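Local structure of deoxycytidylate deaminase (4P9E) at residues A[85-97]-A[105-118]. The protein probably deaminates dCMP to dUMP using a zinc ion, as a member of the cytidine and deoxycytidylate deaminase family. Residues are numbered along the deposited sequence; the frame is centred on the assembly and turned at random.
Sequences SIDGSELFCTHSP and IAQAGVKKVYYRNE
Phe92 and Tyr114, neighbours on adjacent parallel strands, lie flat against each other in an offset stack, ring centroids 4.4 Å apart and planes at 3°. Matching first torsions (chi1 -69° and -61°) lay the two rings side by side on the same face of the sheet. The pair illustrates how a beta-alpha-beta crossover is packed: stacked rings on one face, aliphatic side chains against helix 99-107 on the other. The aliphatic end of Lys112 lies over the other face of Tyr114, while Lys112 NZ pairs with Glu136. On the sheet's opposite face Leu91 is the main bump: its CD2 enters the hollow between Val113 CG2 and Ile105 CD1, reaching the latter at 3.8 Å. Pro97 CB borders the same isoleucine methyl; before strand 90-93 begins, Ile86 CG2 packs on Ala108 CB at 3.6 Å. Straight bonds such as Cys93 N to Tyr114 O (2.8 Å) fix the register. Beyond the corner at Thr94, Ser96 CB makes a CH-pi contact over the Tyr115 ring, and Pro97 reaches Glu72, the predicted proton donor. The segments' one mutual ion pair, Glu90 OE2 to Lys111 NZ, is long (4.0 Å), implying cohesion by backbone bonds, stacking and apolar packing rather than charge, with Pro97 adjoining the zinc site.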
loop_
_atom_site.group_PDB
_atom_site.type_symbol
_atom_site.label_atom_id
_atom_site.label_comp_id
_atom_site.label_asym_id
_atom_site.label_seq_id
_atom_site.Cartn_x
_atom_site.Cartn_y
_atom_site.Cartn_z
ATOM N N SER A 85 -6.119 -4.147 -2.074
ATOM C CA SER A 85 -7.010 -5.136 -1.471
ATOM C C SER A 85 -7.965 -5.784 -2.478
ATOM O O SER A 85 -8.396 -5.150 -3.437
ATOM C CB SER A 85 -7.814 -4.519 -0.334
ATOM O OG SER A 85 -8.730 -5.460 0.180
ATOM N N ILE A 86 -8.299 -7.050 -2.246
ATOM C CA ILE A 86 -9.230 -7.754 -3.111
ATOM C C ILE A 86 -10.679 -7.491 -2.668
ATOM O O ILE A 86 -11.628 -7.701 -3.426
ATOM C CB ILE A 86 -8.918 -9.269 -3.163
ATOM C CG1 ILE A 86 -9.620 -9.918 -4.359
ATOM C CG2 ILE A 86 -9.287 -9.957 -1.867
ATOM C CD1 ILE A 86 -9.391 -11.389 -4.478
ATOM N N ASP A 87 -10.827 -7.006 -1.437
ATOM C CA ASP A 87 -12.127 -6.719 -0.851
ATOM C C ASP A 87 -12.889 -5.662 -1.652
ATOM O O ASP A 87 -12.351 -4.597 -1.938
ATOM C CB ASP A 87 -11.925 -6.219 0.574
ATOM C CG ASP A 87 -13.145 -6.433 1.461
ATOM O OD1 ASP A 87 -14.145 -7.014 0.994
ATOM O OD2 ASP A 87 -13.097 -6.028 2.641
ATOM N N GLY A 88 -14.134 -5.969 -2.019
ATOM C CA GLY A 88 -14.969 -5.048 -2.768
ATOM C C GLY A 88 -14.770 -5.088 -4.271
ATOM O O GLY A 88 -15.422 -4.370 -5.016
ATOM N N SER A 89 -13.863 -5.933 -4.725
ATOM C CA SER A 89 -13.639 -6.086 -6.149
ATOM C C SER A 89 -14.670 -7.017 -6.765
ATOM O O SER A 89 -15.504 -7.597 -6.063
ATOM C CB SER A 89 -12.256 -6.668 -6.400
ATOM O OG SER A 89 -12.221 -8.019 -5.979
ATOM N N GLU A 90 -14.590 -7.160 -8.082
ATOM C CA GLU A 90 -15.410 -8.119 -8.806
ATOM C C GLU A 90 -14.556 -9.066 -9.618
ATOM O O GLU A 90 -13.508 -8.696 -10.133
ATOM C CB GLU A 90 -16.353 -7.398 -9.739
ATOM C CG GLU A 90 -16.786 -6.067 -9.187
ATOM C CD GLU A 90 -18.078 -5.609 -9.778
ATOM O OE1 GLU A 90 -18.050 -4.979 -10.853
ATOM O OE2 GLU A 90 -19.116 -5.904 -9.165
ATOM N N LEU A 91 -15.020 -10.295 -9.736
ATOM C CA LEU A 91 -14.310 -11.296 -10.490
ATOM C C LEU A 91 -15.000 -11.569 -11.830
ATOM O O LEU A 91 -16.166 -11.942 -11.847
ATOM C CB LEU A 91 -14.301 -12.564 -9.664
ATOM C CG LEU A 91 -13.499 -13.709 -10.249
ATOM C CD1 LEU A 91 -12.050 -13.272 -10.415
ATOM C CD2 LEU A 91 -13.623 -14.890 -9.320
ATOM N N PHE A 92 -14.302 -11.369 -12.947
ATOM C CA PHE A 92 -14.792 -11.874 -14.232
ATOM C C PHE A 92 -14.075 -13.164 -14.565
ATOM O O PHE A 92 -12.872 -13.182 -14.768
ATOM C CB PHE A 92 -14.570 -10.891 -15.371
ATOM C CG PHE A 92 -15.402 -9.667 -15.274
ATOM C CD1 PHE A 92 -16.528 -9.521 -16.060
ATOM C CD2 PHE A 92 -15.074 -8.656 -14.389
ATOM C CE1 PHE A 92 -17.297 -8.383 -15.963
ATOM C CE2 PHE A 92 -15.850 -7.529 -14.297
ATOM C CZ PHE A 92 -16.955 -7.394 -15.079
ATOM N N CYS A 93 -14.815 -14.255 -14.628
ATOM C CA CYS A 93 -14.208 -15.506 -14.997
ATOM C C CYS A 93 -14.890 -16.093 -16.254
ATOM O O CYS A 93 -16.068 -15.847 -16.497
ATOM C CB CYS A 93 -14.255 -16.459 -13.797
ATOM S SG CYS A 93 -13.104 -17.861 -13.933
ATOM N N THR A 94 -14.146 -16.826 -17.072
ATOM C CA THR A 94 -14.764 -17.550 -18.180
ATOM C C THR A 94 -15.702 -18.638 -17.674
ATOM O O THR A 94 -16.690 -18.951 -18.312
ATOM C CB THR A 94 -13.728 -18.201 -19.124
ATOM O OG1 THR A 94 -12.824 -19.016 -18.373
ATOM C CG2 THR A 94 -12.944 -17.149 -19.880
ATOM N N HIS A 95 -15.395 -19.207 -16.518
ATOM C CA HIS A 95 -16.217 -20.273 -15.981
ATOM C C HIS A 95 -16.732 -20.002 -14.589
ATOM O O HIS A 95 -16.091 -19.308 -13.817
ATOM C CB HIS A 95 -15.454 -21.584 -15.985
ATOM C CG HIS A 95 -15.140 -22.085 -17.359
ATOM N ND1 HIS A 95 -14.201 -21.482 -18.167
ATOM C CD2 HIS A 95 -15.666 -23.102 -18.071
ATOM C CE1 HIS A 95 -14.149 -22.126 -19.320
ATOM N NE2 HIS A 95 -15.019 -23.117 -19.288
ATOM N N SER A 96 -17.921 -20.529 -14.310
ATOM C CA SER A 96 -18.441 -20.674 -12.961
ATOM C C SER A 96 -17.338 -21.319 -12.116
ATOM O O SER A 96 -16.642 -22.203 -12.602
ATOM C CB SER A 96 -19.720 -21.533 -13.009
ATOM O OG SER A 96 -19.876 -22.395 -11.886
ATOM N N PRO A 97 -17.121 -20.834 -10.878
ATOM C CA PRO A 97 -16.048 -21.414 -10.060
ATOM C C PRO A 97 -16.416 -22.674 -9.281
ATOM O O PRO A 97 -17.561 -22.869 -8.897
ATOM C CB PRO A 97 -15.686 -20.283 -9.093
ATOM C CG PRO A 97 -16.887 -19.464 -9.023
ATOM C CD PRO A 97 -17.535 -19.521 -10.366
ATOM N N ILE A 105 -13.136 -16.925 -2.673
ATOM C CA ILE A 105 -13.756 -15.754 -3.247
ATOM C C ILE A 105 -14.675 -15.072 -2.222
ATOM O O ILE A 105 -14.627 -13.850 -2.057
ATOM C CB ILE A 105 -14.525 -16.152 -4.514
ATOM C CG1 ILE A 105 -13.551 -16.686 -5.557
ATOM C CG2 ILE A 105 -15.309 -14.998 -5.085
ATOM C CD1 ILE A 105 -14.209 -17.474 -6.657
ATOM N N ALA A 106 -15.491 -15.851 -1.516
ATOM C CA ALA A 106 -16.425 -15.262 -0.549
ATOM C C ALA A 106 -15.701 -14.674 0.652
ATOM O O ALA A 106 -16.011 -13.571 1.119
ATOM C CB ALA A 106 -17.430 -16.280 -0.093
ATOM N N GLN A 107 -14.738 -15.429 1.158
ATOM C CA GLN A 107 -13.950 -14.994 2.288
ATOM C C GLN A 107 -13.071 -13.784 1.929
ATOM O O GLN A 107 -12.680 -13.004 2.801
ATOM C CB GLN A 107 -13.104 -16.157 2.795
ATOM C CG GLN A 107 -12.593 -15.982 4.206
ATOM C CD GLN A 107 -13.673 -16.141 5.261
ATOM O OE1 GLN A 107 -14.571 -15.312 5.378
ATOM N NE2 GLN A 107 -13.578 -17.206 6.049
ATOM N N ALA A 108 -12.783 -13.615 0.640
ATOM C CA ALA A 108 -11.932 -12.524 0.173
ATOM C C ALA A 108 -12.669 -11.193 0.073
ATOM O O ALA A 108 -12.062 -10.151 -0.151
ATOM C CB ALA A 108 -11.310 -12.884 -1.165
ATOM N N GLY A 109 -13.982 -11.236 0.237
ATOM C CA GLY A 109 -14.803 -10.050 0.124
ATOM C C GLY A 109 -15.068 -9.660 -1.315
ATOM O O GLY A 109 -15.344 -8.495 -1.608
ATOM N N VAL A 110 -14.951 -10.624 -2.221
ATOM C CA VAL A 110 -15.316 -10.390 -3.608
ATOM C C VAL A 110 -16.808 -10.079 -3.645
ATOM O O VAL A 110 -17.621 -10.821 -3.119
ATOM C CB VAL A 110 -14.948 -11.579 -4.493
ATOM C CG1 VAL A 110 -15.596 -11.485 -5.855
ATOM C CG2 VAL A 110 -13.438 -11.653 -4.638
ATOM N N LYS A 111 -17.146 -8.942 -4.233
ATOM C CA LYS A 111 -18.495 -8.415 -4.206
ATOM C C LYS A 111 -19.414 -9.241 -5.114
ATOM O O LYS A 111 -20.509 -9.651 -4.724
ATOM C CB LYS A 111 -18.445 -6.957 -4.658
ATOM C CG LYS A 111 -19.777 -6.256 -4.730
ATOM C CD LYS A 111 -19.583 -4.772 -5.004
ATOM C CE LYS A 111 -18.749 -4.532 -6.266
ATOM N NZ LYS A 111 -18.377 -3.087 -6.459
ATOM N N LYS A 112 -18.944 -9.493 -6.331
ATOM C CA LYS A 112 -19.733 -10.200 -7.312
ATOM C C LYS A 112 -18.841 -10.974 -8.286
ATOM O O LYS A 112 -17.737 -10.551 -8.600
ATOM C CB LYS A 112 -20.615 -9.199 -8.060
ATOM C CG LYS A 112 -21.340 -9.756 -9.260
ATOM C CD LYS A 112 -22.042 -8.643 -9.983
ATOM C CE LYS A 112 -23.101 -9.155 -10.944
ATOM N NZ LYS A 112 -23.650 -7.997 -11.678
ATOM N N VAL A 113 -19.334 -12.115 -8.748
ATOM C CA VAL A 113 -18.688 -12.881 -9.807
ATOM C C VAL A 113 -19.522 -12.902 -11.116
ATOM O O VAL A 113 -20.695 -13.262 -11.106
ATOM C CB VAL A 113 -18.399 -14.343 -9.354
ATOM C CG1 VAL A 113 -17.773 -15.150 -10.491
ATOM C CG2 VAL A 113 -17.503 -14.371 -8.115
ATOM N N TYR A 114 -18.908 -12.495 -12.225
ATOM C CA TYR A 114 -19.473 -12.651 -13.563
ATOM C C TYR A 114 -18.819 -13.857 -14.247
ATOM O O TYR A 114 -17.591 -13.950 -14.298
ATOM C CB TYR A 114 -19.190 -11.416 -14.423
ATOM C CG TYR A 114 -19.763 -10.106 -13.939
ATOM C CD1 TYR A 114 -20.927 -9.596 -14.482
ATOM C CD2 TYR A 114 -19.112 -9.350 -12.963
ATOM C CE1 TYR A 114 -21.451 -8.377 -14.045
ATOM C CE2 TYR A 114 -19.629 -8.131 -12.518
ATOM C CZ TYR A 114 -20.793 -7.653 -13.066
ATOM O OH TYR A 114 -21.310 -6.456 -12.634
ATOM N N TYR A 115 -19.622 -14.780 -14.768
ATOM C CA TYR A 115 -19.081 -15.894 -15.564
ATOM C C TYR A 115 -19.741 -16.048 -16.928
ATOM O O TYR A 115 -20.897 -15.650 -17.129
ATOM C CB TYR A 115 -19.162 -17.214 -14.815
ATOM C CG TYR A 115 -20.566 -17.723 -14.627
ATOM C CD1 TYR A 115 -21.118 -18.631 -15.519
ATOM C CD2 TYR A 115 -21.340 -17.311 -13.547
ATOM C CE1 TYR A 115 -22.396 -19.113 -15.352
ATOM C CE2 TYR A 115 -22.626 -17.780 -13.379
ATOM C CZ TYR A 115 -23.151 -18.688 -14.283
ATOM O OH TYR A 115 -24.439 -19.168 -14.124
ATOM N N ARG A 116 -18.979 -16.520 -17.908
ATOM C CA ARG A 116 -19.545 -16.822 -19.214
ATOM C C ARG A 116 -20.112 -18.226 -19.334
ATOM O O ARG A 116 -21.148 -18.426 -19.946
ATOM C CB ARG A 116 -18.529 -16.584 -20.323
ATOM C CG ARG A 116 -19.132 -16.632 -21.706
ATOM C CD ARG A 116 -18.616 -15.514 -22.570
ATOM N NE ARG A 116 -19.487 -14.350 -22.541
ATOM C CZ ARG A 116 -19.157 -13.167 -23.034
ATOM N NH1 ARG A 116 -17.974 -12.992 -23.595
ATOM N NH2 ARG A 116 -20.008 -12.160 -22.967
ATOM N N ASN A 117 -19.401 -19.204 -18.783
ATOM C CA ASN A 117 -19.758 -20.608 -18.954
ATOM C C ASN A 117 -20.057 -21.334 -17.663
ATOM O O ASN A 117 -19.274 -21.292 -16.726
ATOM C CB ASN A 117 -18.637 -21.348 -19.672
ATOM C CG ASN A 117 -18.431 -20.856 -21.069
ATOM O OD1 ASN A 117 -17.461 -20.162 -21.356
ATOM N ND2 ASN A 117 -19.349 -21.201 -21.955
ATOM N N GLU A 118 -21.183 -22.028 -17.627
ATOM C CA GLU A 118 -21.536 -22.785 -16.444
ATOM C C GLU A 118 -20.542 -23.912 -16.245
ATOM O O GLU A 118 -20.243 -24.660 -17.169
ATOM C CB GLU A 118 -22.939 -23.362 -16.589
ATOM C CG GLU A 118 -23.715 -23.432 -15.300
ATOM C CD GLU A 118 -25.203 -23.507 -15.532
ATOM O OE1 GLU A 118 -25.784 -24.588 -15.325
ATOM O OE2 GLU A 118 -25.791 -22.485 -15.926
#